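Long-range contacts in fumarate reductase iron-sulfur subunit (Mycolicibacterium smegmatis, PDB 7D6V), which probably relays electrons one by one through three iron-sulfur clusters between the catalytic subunit A and the quinone-binding membrane anchor of mycobacterial succinate dehydrogenase Sdh1: residues S106-E110 / E147-Q152; N164-A169 / E197-C203. All coordinates share one frame; numbering follows the deposited sequence.

In the fold
From the N terminus the chain first builds the part that carries the [2Fe-2S] cluster, with strands 4-14 and 17-27 and helix 33-43, and then reaches helix 107-112. Contact 1 closes a loop of 36 residues by bringing the start of this helix, 106-110, against 147-152 of the dicluster region, so it ties the two cluster-bearing parts together beside the [4Fe-4S] cluster. Contact 2 opens only afterwards: 164-169 meets 197-203, which the chain reaches after helices 171-181 and 191-196, next to the [3Fe-4S] cluster. The loops follow in series, neither nesting nor crossing. Their centres lie about 14 Å apart, and they touch where Gln152 probably donates to the carbonyl of Ala169.

Contact 1: S106-E110 / E147-Q152; sequences SFNYE and ECFLCQ. With SF4 (iron/sulfur cluster), chain F.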
ATOM      1  N   SER B 106      16.506   5.193   4.493  1.00 14.59           N
ATOM      2  CA  SER B 106      17.175   3.972   4.916  1.00 14.59           C
ATOM      3  C   SER B 106      17.192   3.799   6.422  1.00 14.59           C
ATOM      4  O   SER B 106      17.423   2.680   6.894  1.00 14.59           O
ATOM      5  CB  SER B 106      18.616   3.934   4.387  1.00 14.59           C
ATOM      6  OG  SER B 106      19.467   4.758   5.159  1.00 14.59           O
ATOM      7  N   PHE B 107      16.966   4.868   7.184  1.00 14.05           N
ATOM      8  CA  PHE B 107      16.707   4.756   8.612  1.00 14.05           C
ATOM      9  C   PHE B 107      15.552   3.799   8.877  1.00 14.05           C
ATOM     10  O   PHE B 107      15.586   3.013   9.831  1.00 14.05           O
ATOM     11  CB  PHE B 107      16.434   6.161   9.163  1.00 14.05           C
ATOM     12  CG  PHE B 107      15.618   6.199  10.421  1.00 14.05           C
ATOM     13  CD1 PHE B 107      16.231   6.173  11.659  1.00 14.05           C
ATOM     14  CD2 PHE B 107      14.239   6.309  10.365  1.00 14.05           C
ATOM     15  CE1 PHE B 107      15.485   6.225  12.813  1.00 14.05           C
ATOM     16  CE2 PHE B 107      13.490   6.356  11.518  1.00 14.05           C
ATOM     17  CZ  PHE B 107      14.114   6.316  12.743  1.00 14.05           C
ATOM     18  N   ASN B 108      14.534   3.828   8.015  1.00 13.53           N
ATOM     19  CA  ASN B 108      13.393   2.934   8.170  1.00 13.53           C
ATOM     20  C   ASN B 108      13.785   1.479   7.946  1.00 13.53           C
ATOM     21  O   ASN B 108      13.389   0.598   8.715  1.00 13.53           O
ATOM     22  CB  ASN B 108      12.284   3.344   7.205  1.00 13.53           C
ATOM     23  CG  ASN B 108      11.951   4.814   7.297  1.00 13.53           C
ATOM     24  OD1 ASN B 108      11.250   5.242   8.207  1.00 13.53           O
ATOM     25  ND2 ASN B 108      12.457   5.597   6.356  1.00 13.53           N
ATOM     26  N   TYR B 109      14.567   1.203   6.903  1.00 13.98           N
ATOM     27  CA  TYR B 109      14.986  -0.170   6.652  1.00 13.98           C
ATOM     28  C   TYR B 109      15.987  -0.660   7.686  1.00 13.98           C
ATOM     29  O   TYR B 109      16.094  -1.871   7.901  1.00 13.98           O
ATOM     30  CB  TYR B 109      15.555  -0.287   5.240  1.00 13.98           C
ATOM     31  CG  TYR B 109      14.500  -0.088   4.181  1.00 13.98           C
ATOM     32  CD1 TYR B 109      13.674  -1.132   3.794  1.00 13.98           C
ATOM     33  CD2 TYR B 109      14.310   1.150   3.588  1.00 13.98           C
ATOM     34  CE1 TYR B 109      12.699  -0.951   2.839  1.00 13.98           C
ATOM     35  CE2 TYR B 109      13.339   1.339   2.633  1.00 13.98           C
ATOM     36  CZ  TYR B 109      12.537   0.285   2.261  1.00 13.98           C
ATOM     37  OH  TYR B 109      11.566   0.468   1.307  1.00 13.98           O
ATOM     38  N   GLU B 110      16.716   0.249   8.334  1.00 16.00           N
ATOM     39  CA  GLU B 110      17.568  -0.146   9.449  1.00 16.00           C
ATOM     40  C   GLU B 110      16.740  -0.462  10.686  1.00 16.00           C
ATOM     41  O   GLU B 110      17.058  -1.395  11.430  1.00 16.00           O
ATOM     42  CB  GLU B 110      18.584   0.955   9.743  1.00 16.00           C
ATOM     43  CG  GLU B 110      19.866   0.826   8.946  1.00 16.00           C
ATOM     44  CD  GLU B 110      20.417   2.165   8.508  1.00 16.00           C
ATOM     45  OE1 GLU B 110      21.041   2.224   7.428  1.00 16.00           O
ATOM     46  OE2 GLU B 110      20.227   3.161   9.240  1.00 16.00           O
ATOM     47  N   GLU B 147       4.503   1.049   2.812  1.00 12.52           N
ATOM     48  CA  GLU B 147       5.582   1.686   3.551  1.00 12.52           C
ATOM     49  C   GLU B 147       5.993   2.985   2.873  1.00 12.52           C
ATOM     50  O   GLU B 147       7.047   3.067   2.237  1.00 12.52           O
ATOM     51  CB  GLU B 147       6.759   0.727   3.697  1.00 12.52           C
ATOM     52  CG  GLU B 147       6.513  -0.343   4.739  1.00 12.52           C
ATOM     53  CD  GLU B 147       7.657  -1.318   4.861  1.00 12.52           C
ATOM     54  OE1 GLU B 147       8.384  -1.511   3.866  1.00 12.52           O
ATOM     55  OE2 GLU B 147       7.831  -1.892   5.954  1.00 12.52           O
ATOM     56  N   CYS B 148       5.170   4.015   3.046  1.00 11.97           N
ATOM     57  CA  CYS B 148       5.451   5.327   2.477  1.00 11.97           C
ATOM     58  C   CYS B 148       6.365   6.112   3.415  1.00 11.97           C
ATOM     59  O   CYS B 148       7.193   6.907   2.971  1.00 11.97           O
ATOM     60  CB  CYS B 148       4.153   6.097   2.233  1.00 11.97           C
ATOM     61  SG  CYS B 148       3.568   7.045   3.657  1.00 11.97           S
ATOM     62  N   PHE B 149       6.204   5.881   4.715  1.00 11.83           N
ATOM     63  CA  PHE B 149       7.011   6.550   5.731  1.00 11.83           C
ATOM     64  C   PHE B 149       6.639   8.016   5.902  1.00 11.83           C
ATOM     65  O   PHE B 149       7.443   8.811   6.395  1.00 11.83           O
ATOM     66  CB  PHE B 149       8.505   6.405   5.428  1.00 11.83           C
ATOM     67  CG  PHE B 149       8.937   4.987   5.200  1.00 11.83           C
ATOM     68  CD1 PHE B 149       8.594   3.994   6.100  1.00 11.83           C
ATOM     69  CD2 PHE B 149       9.668   4.643   4.080  1.00 11.83           C
ATOM     70  CE1 PHE B 149       8.984   2.690   5.893  1.00 11.83           C
ATOM     71  CE2 PHE B 149      10.060   3.341   3.869  1.00 11.83           C
ATOM     72  CZ  PHE B 149       9.718   2.363   4.777  1.00 11.83           C
ATOM     73  N   LEU B 150       5.421   8.394   5.513  1.00 11.59           N
ATOM     74  CA  LEU B 150       4.957   9.753   5.764  1.00 11.59           C
ATOM     75  C   LEU B 150       4.760   9.991   7.255  1.00 11.59           C
ATOM     76  O   LEU B 150       5.016  11.093   7.756  1.00 11.59           O
ATOM     77  CB  LEU B 150       3.664  10.019   4.997  1.00 11.59           C
ATOM     78  CG  LEU B 150       3.786  10.195   3.483  1.00 11.59           C
ATOM     79  CD1 LEU B 150       2.416  10.239   2.837  1.00 11.59           C
ATOM     80  CD2 LEU B 150       4.580  11.438   3.142  1.00 11.59           C
ATOM     81  N   CYS B 151       4.364   8.938   7.964  1.00 11.26           N
ATOM     82  CA  CYS B 151       4.187   9.012   9.406  1.00 11.26           C
ATOM     83  C   CYS B 151       5.555   9.278  10.026  1.00 11.26           C
ATOM     84  O   CYS B 151       5.698  10.149  10.885  1.00 11.26           O
ATOM     85  CB  CYS B 151       3.604   7.707   9.946  1.00 11.26           C
ATOM     86  SG  CYS B 151       4.658   6.259   9.706  1.00 11.26           S
ATOM     87  N   GLN B 152       6.559   8.522   9.585  1.00 11.38           N
ATOM     88  CA  GLN B 152       7.918   8.704  10.076  1.00 11.38           C
ATOM     89  C   GLN B 152       8.426  10.103   9.765  1.00 11.38           C
ATOM     90  O   GLN B 152       9.144  10.707  10.567  1.00 11.38           O
ATOM     91  CB  GLN B 152       8.840   7.656   9.457  1.00 11.38           C
ATOM     92  CG  GLN B 152       8.338   6.236   9.578  1.00 11.38           C
ATOM     93  CD  GLN B 152       8.755   5.584  10.875  1.00 11.38           C
ATOM     94  OE1 GLN B 152       7.920   5.261  11.712  1.00 11.38           O
ATOM     95  NE2 GLN B 152      10.051   5.381  11.046  1.00 11.38           N
TER
HETATM   96 FE1  SF4 F 302       3.021   5.402   8.104  1.00 12.21          FE
HETATM   97 FE2  SF4 F 302       0.237   4.883   7.058  1.00 12.21          FE
HETATM   98 FE3  SF4 F 302       2.413   2.832   6.639  1.00 12.21          FE
HETATM   99 FE4  SF4 F 302       2.493   5.447   5.131  1.00 12.21          FE
HETATM  100  S1  SF4 F 302       1.060   3.881   5.362  1.00 12.21           S
HETATM  101  S2  SF4 F 302       3.845   4.399   6.408  1.00 12.21           S
HETATM  102  S3  SF4 F 302       1.668   6.450   6.827  1.00 12.21           S
HETATM  103  S4  SF4 F 302       1.590   3.835   8.335  1.00 12.21           S
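Asn108 lies flat on the ring of Phe149, and this stack joins helix 107-112 to the Cys-x-x-Cys-x-x-Cys ferredoxin motif of the dicluster domain. Going out along Asn108, CB comes first: it sits over the ring face, 3.7 Å from the centroid of the Phe149 ring, in a CH-pi contact. With CG anti to its own carbonyl carbon (chi1 -51°), the amide continues across the same face, and CG of Asn108 is over the ring centre. Amide and ring planes are only 4° apart. Of the two tips, ND2 stays over the CG-CD2 side of the ring, while OD1 reaches past CD1 to Gln152.

There OD1 of Asn108 accepts a hydrogen bond from Gln152 NE2 at 3.1 Å. The donor lies in the carbonyl plane of Asn108, but the N-H is bent, at 141°. Gln152 gets to this spot by folding at its second side-chain torsion. The same NE2 also bonds to the carbonyl of Ala169, and OE1 takes the backbone N-H of Arg172, so both ends of this buried amide are engaged and its rotation is fixed.

Over the opposite face of Phe149, offset toward the rim, lies the carbonyl oxygen of Glu147, which accepts from Lys44 of the subunit A chain. One edge of the Phe149 ring is directed at the face of Tyr109 in an offset T-shaped pair, centroids 5.8 Å apart, and Tyr109 OH bonds to the backbone of Phe42 in the chain of subunit A. On the far side of this segment Cys148 and Cys151 bind two irons of the [4Fe-4S] cluster. Leu150 N donates to Cys148 SG, and that same sulfur binds FE4 of the cluster at 2.4 Å.

Contact 2: N164-A169 / E197-C203; sequences NKENFA and EFGLGYC. With F3S (Fe3-s4 cluster), chain G.
Phe168 meets Gly199 through its ring: the carbonyl oxygen of Gly199 lies at the edge of the Phe168 ring, near its plane, beside CD1 and CE1. The ring extends this far because CG is anti to the backbone N (chi1 -170°), which carries it alongside the second segment. The same CD1 also packs on CB of Tyr202, and CE1 of Phe168, one atom on, lies 4.0 Å from CB of Cys203.

The backbones meet beside this ring. Ala169 N donates to Phe198 O at 3.3 Å, and the two CB atoms of these residues touch. Two residues earlier, the carbonyl oxygen of Asn167 receives a CA-H...O contact from Gly199 CA. Gly199 has positive phi as the chain leaves helix 191-196.

Two asparagines then approach Tyr202. Asn167 brings CB to CE1 of the Tyr202 ring at 3.7 Å, its amide turned nearly parallel to the ring (planes 5° apart); Asn164 OD1 comes 3.6 Å from CE2 of the same tyrosine ring. Both loops belong to the dicluster ferredoxin domain, and Cys203 at the end of the second binds FE4 of the [3Fe-4S] cluster through SG at 2.4 Å.

Around these lie His174 of helix 171-181, whose ring meets that of Phe168 with the planes at about 35°, and Lys228 of helix 219-235, whose NZ bonds to the carbonyls of Leu200 and Cys203. From the membrane anchor subunit, Tyr141 accepts from Asn164 ND2 through its backbone oxygen, and its OH is hydrogen-bonded to the carbonyl oxygen of Tyr202.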
ATOM      1  N   ASN B 164      17.246  11.983  18.577  1.00 14.20           N
ATOM      2  CA  ASN B 164      16.257  10.987  18.961  1.00 14.20           C
ATOM      3  C   ASN B 164      16.099   9.879  17.930  1.00 14.20           C
ATOM      4  O   ASN B 164      15.296   8.968  18.143  1.00 14.20           O
ATOM      5  CB  ASN B 164      14.903  11.659  19.201  1.00 14.20           C
ATOM      6  CG  ASN B 164      14.845  12.400  20.515  1.00 14.20           C
ATOM      7  OD1 ASN B 164      15.661  12.172  21.406  1.00 14.20           O
ATOM      8  ND2 ASN B 164      13.877  13.293  20.647  1.00 14.20           N
ATOM      9  N   LYS B 165      16.841   9.937  16.823  1.00 14.59           N
ATOM     10  CA  LYS B 165      16.700   8.929  15.778  1.00 14.59           C
ATOM     11  C   LYS B 165      17.124   7.553  16.270  1.00 14.59           C
ATOM     12  O   LYS B 165      16.501   6.543  15.922  1.00 14.59           O
ATOM     13  CB  LYS B 165      17.517   9.333  14.552  1.00 14.59           C
ATOM     14  CG  LYS B 165      16.936  10.496  13.774  1.00 14.59           C
ATOM     15  CD  LYS B 165      16.106  10.014  12.606  1.00 14.59           C
ATOM     16  CE  LYS B 165      15.793  11.149  11.647  1.00 14.59           C
ATOM     17  NZ  LYS B 165      16.970  11.536  10.829  1.00 14.59           N
ATOM     18  N   GLU B 166      18.180   7.487  17.078  1.00 16.13           N
ATOM     19  CA  GLU B 166      18.674   6.204  17.558  1.00 16.13           C
ATOM     20  C   GLU B 166      17.854   5.642  18.709  1.00 16.13           C
ATOM     21  O   GLU B 166      17.981   4.453  19.015  1.00 16.13           O
ATOM     22  CB  GLU B 166      20.133   6.331  17.992  1.00 16.13           C
ATOM     23  CG  GLU B 166      20.359   7.358  19.078  1.00 16.13           C
ATOM     24  CD  GLU B 166      21.591   7.066  19.904  1.00 16.13           C
ATOM     25  OE1 GLU B 166      22.633   6.716  19.314  1.00 16.13           O
ATOM     26  OE2 GLU B 166      21.518   7.183  21.146  1.00 16.13           O
ATOM     27  N   ASN B 167      17.022   6.458  19.351  1.00 14.76           N
ATOM     28  CA  ASN B 167      16.242   6.010  20.495  1.00 14.76           C
ATOM     29  C   ASN B 167      14.785   5.726  20.166  1.00 14.76           C
ATOM     30  O   ASN B 167      14.117   5.040  20.943  1.00 14.76           O
ATOM     31  CB  ASN B 167      16.300   7.053  21.616  1.00 14.76           C
ATOM     32  CG  ASN B 167      17.709   7.308  22.102  1.00 14.76           C
ATOM     33  OD1 ASN B 167      18.420   6.383  22.487  1.00 14.76           O
ATOM     34  ND2 ASN B 167      18.117   8.570  22.091  1.00 14.76           N
ATOM     35  N   PHE B 168      14.277   6.233  19.047  1.00 12.50           N
ATOM     36  CA  PHE B 168      12.866   6.139  18.702  1.00 12.50           C
ATOM     37  C   PHE B 168      12.726   5.433  17.364  1.00 12.50           C
ATOM     38  O   PHE B 168      13.413   5.781  16.399  1.00 12.50           O
ATOM     39  CB  PHE B 168      12.237   7.533  18.647  1.00 12.50           C
ATOM     40  CG  PHE B 168      10.743   7.530  18.533  1.00 12.50           C
ATOM     41  CD1 PHE B 168       9.966   6.922  19.496  1.00 12.50           C
ATOM     42  CD2 PHE B 168      10.116   8.161  17.475  1.00 12.50           C
ATOM     43  CE1 PHE B 168       8.592   6.929  19.400  1.00 12.50           C
ATOM     44  CE2 PHE B 168       8.743   8.171  17.377  1.00 12.50           C
ATOM     45  CZ  PHE B 168       7.980   7.554  18.339  1.00 12.50           C
ATOM     46  N   ALA B 169      11.834   4.444  17.308  1.00 12.70           N
ATOM     47  CA  ALA B 169      11.645   3.679  16.082  1.00 12.70           C
ATOM     48  C   ALA B 169      10.697   4.371  15.113  1.00 12.70           C
ATOM     49  O   ALA B 169      10.822   4.191  13.898  1.00 12.70           O
ATOM     50  CB  ALA B 169      11.127   2.280  16.408  1.00 12.70           C
ATOM     51  N   GLU B 197      14.083  -0.317  24.277  1.00 16.70           N
ATOM     52  CA  GLU B 197      14.990  -0.131  23.151  1.00 16.70           C
ATOM     53  C   GLU B 197      14.394   0.629  21.980  1.00 16.70           C
ATOM     54  O   GLU B 197      15.145   1.239  21.218  1.00 16.70           O
ATOM     55  CB  GLU B 197      15.523  -1.482  22.652  1.00 16.70           C
ATOM     56  CG  GLU B 197      16.450  -2.194  23.634  1.00 16.70           C
ATOM     57  CD  GLU B 197      15.719  -2.971  24.705  1.00 16.70           C
ATOM     58  OE1 GLU B 197      14.479  -3.015  24.658  1.00 16.70           O
ATOM     59  OE2 GLU B 197      16.387  -3.533  25.598  1.00 16.70           O
ATOM     60  N   PHE B 198      13.078   0.621  21.815  1.00 14.42           N
ATOM     61  CA  PHE B 198      12.447   1.318  20.706  1.00 14.42           C
ATOM     62  C   PHE B 198      11.773   2.617  21.124  1.00 14.42           C
ATOM     63  O   PHE B 198      11.179   3.291  20.279  1.00 14.42           O
ATOM     64  CB  PHE B 198      11.452   0.390  20.011  1.00 14.42           C
ATOM     65  CG  PHE B 198      12.056  -0.915  19.585  1.00 14.42           C
ATOM     66  CD1 PHE B 198      13.067  -0.947  18.641  1.00 14.42           C
ATOM     67  CD2 PHE B 198      11.629  -2.109  20.139  1.00 14.42           C
ATOM     68  CE1 PHE B 198      13.633  -2.142  18.252  1.00 14.42           C
ATOM     69  CE2 PHE B 198      12.192  -3.306  19.752  1.00 14.42           C
ATOM     70  CZ  PHE B 198      13.193  -3.323  18.808  1.00 14.42           C
ATOM     71  N   GLY B 199      11.864   2.988  22.399  1.00 13.15           N
ATOM     72  CA  GLY B 199      11.481   4.308  22.855  1.00 13.15           C
ATOM     73  C   GLY B 199      10.021   4.686  22.724  1.00 13.15           C
ATOM     74  O   GLY B 199       9.709   5.783  22.261  1.00 13.15           O
ATOM     75  N   LEU B 200       9.113   3.798  23.136  1.00 12.35           N
ATOM     76  CA  LEU B 200       7.693   4.129  23.086  1.00 12.35           C
ATOM     77  C   LEU B 200       7.357   5.314  23.984  1.00 12.35           C
ATOM     78  O   LEU B 200       6.375   6.020  23.736  1.00 12.35           O
ATOM     79  CB  LEU B 200       6.858   2.910  23.474  1.00 12.35           C
ATOM     80  CG  LEU B 200       5.337   3.021  23.361  1.00 12.35           C
ATOM     81  CD1 LEU B 200       4.925   3.467  21.972  1.00 12.35           C
ATOM     82  CD2 LEU B 200       4.687   1.703  23.717  1.00 12.35           C
ATOM     83  N   GLY B 201       8.160   5.558  25.021  1.00 12.67           N
ATOM     84  CA  GLY B 201       7.918   6.691  25.895  1.00 12.67           C
ATOM     85  C   GLY B 201       8.162   8.035  25.247  1.00 12.67           C
ATOM     86  O   GLY B 201       7.617   9.040  25.711  1.00 12.67           O
ATOM     87  N   TYR B 202       8.972   8.078  24.188  1.00 12.53           N
ATOM     88  CA  TYR B 202       9.217   9.333  23.488  1.00 12.53           C
ATOM     89  C   TYR B 202       7.963   9.846  22.803  1.00 12.53           C
ATOM     90  O   TYR B 202       7.838  11.051  22.563  1.00 12.53           O
ATOM     91  CB  TYR B 202      10.338   9.159  22.470  1.00 12.53           C
ATOM     92  CG  TYR B 202      11.714   9.220  23.077  1.00 12.53           C
ATOM     93  CD1 TYR B 202      12.377   8.064  23.453  1.00 12.53           C
ATOM     94  CD2 TYR B 202      12.347  10.434  23.281  1.00 12.53           C
ATOM     95  CE1 TYR B 202      13.630   8.117  24.011  1.00 12.53           C
ATOM     96  CE2 TYR B 202      13.600  10.497  23.837  1.00 12.53           C
ATOM     97  CZ  TYR B 202      14.237   9.337  24.201  1.00 12.53           C
ATOM     98  OH  TYR B 202      15.490   9.395  24.759  1.00 12.53           O
ATOM     99  N   CYS B 203       7.172   8.845  22.542  1.00 11.63           N
ATOM    100  CA  CYS B 203       5.933   9.232  21.883  1.00 11.63           C
ATOM    101  C   CYS B 203       5.023   9.944  22.872  1.00 11.63           C
ATOM    102  O   CYS B 203       4.468   9.317  23.778  1.00 11.63           O
ATOM    103  CB  CYS B 203       5.234   8.009  21.297  1.00 11.63           C
ATOM    104  SG  CYS B 203       3.682   8.372  20.446  1.00 11.63           S
TER
HETATM  105 FE1  F3S G 303       4.259  10.493  15.917  1.00 15.13          FE
HETATM  106 FE3  F3S G 303       1.692   9.771  16.239  1.00 15.13          FE
HETATM  107 FE4  F3S G 303       3.322   9.601  18.370  1.00 15.13          FE
HETATM  108  S1  F3S G 303       2.461  11.650  15.323  1.00 15.13           S
HETATM  109  S2  F3S G 303       4.790  11.284  18.016  1.00 15.13           S
HETATM  110  S3  F3S G 303       3.518   8.379  16.417  1.00 15.13           S
HETATM  111  S4  F3S G 303       1.124  10.113  18.415  1.00 15.13           S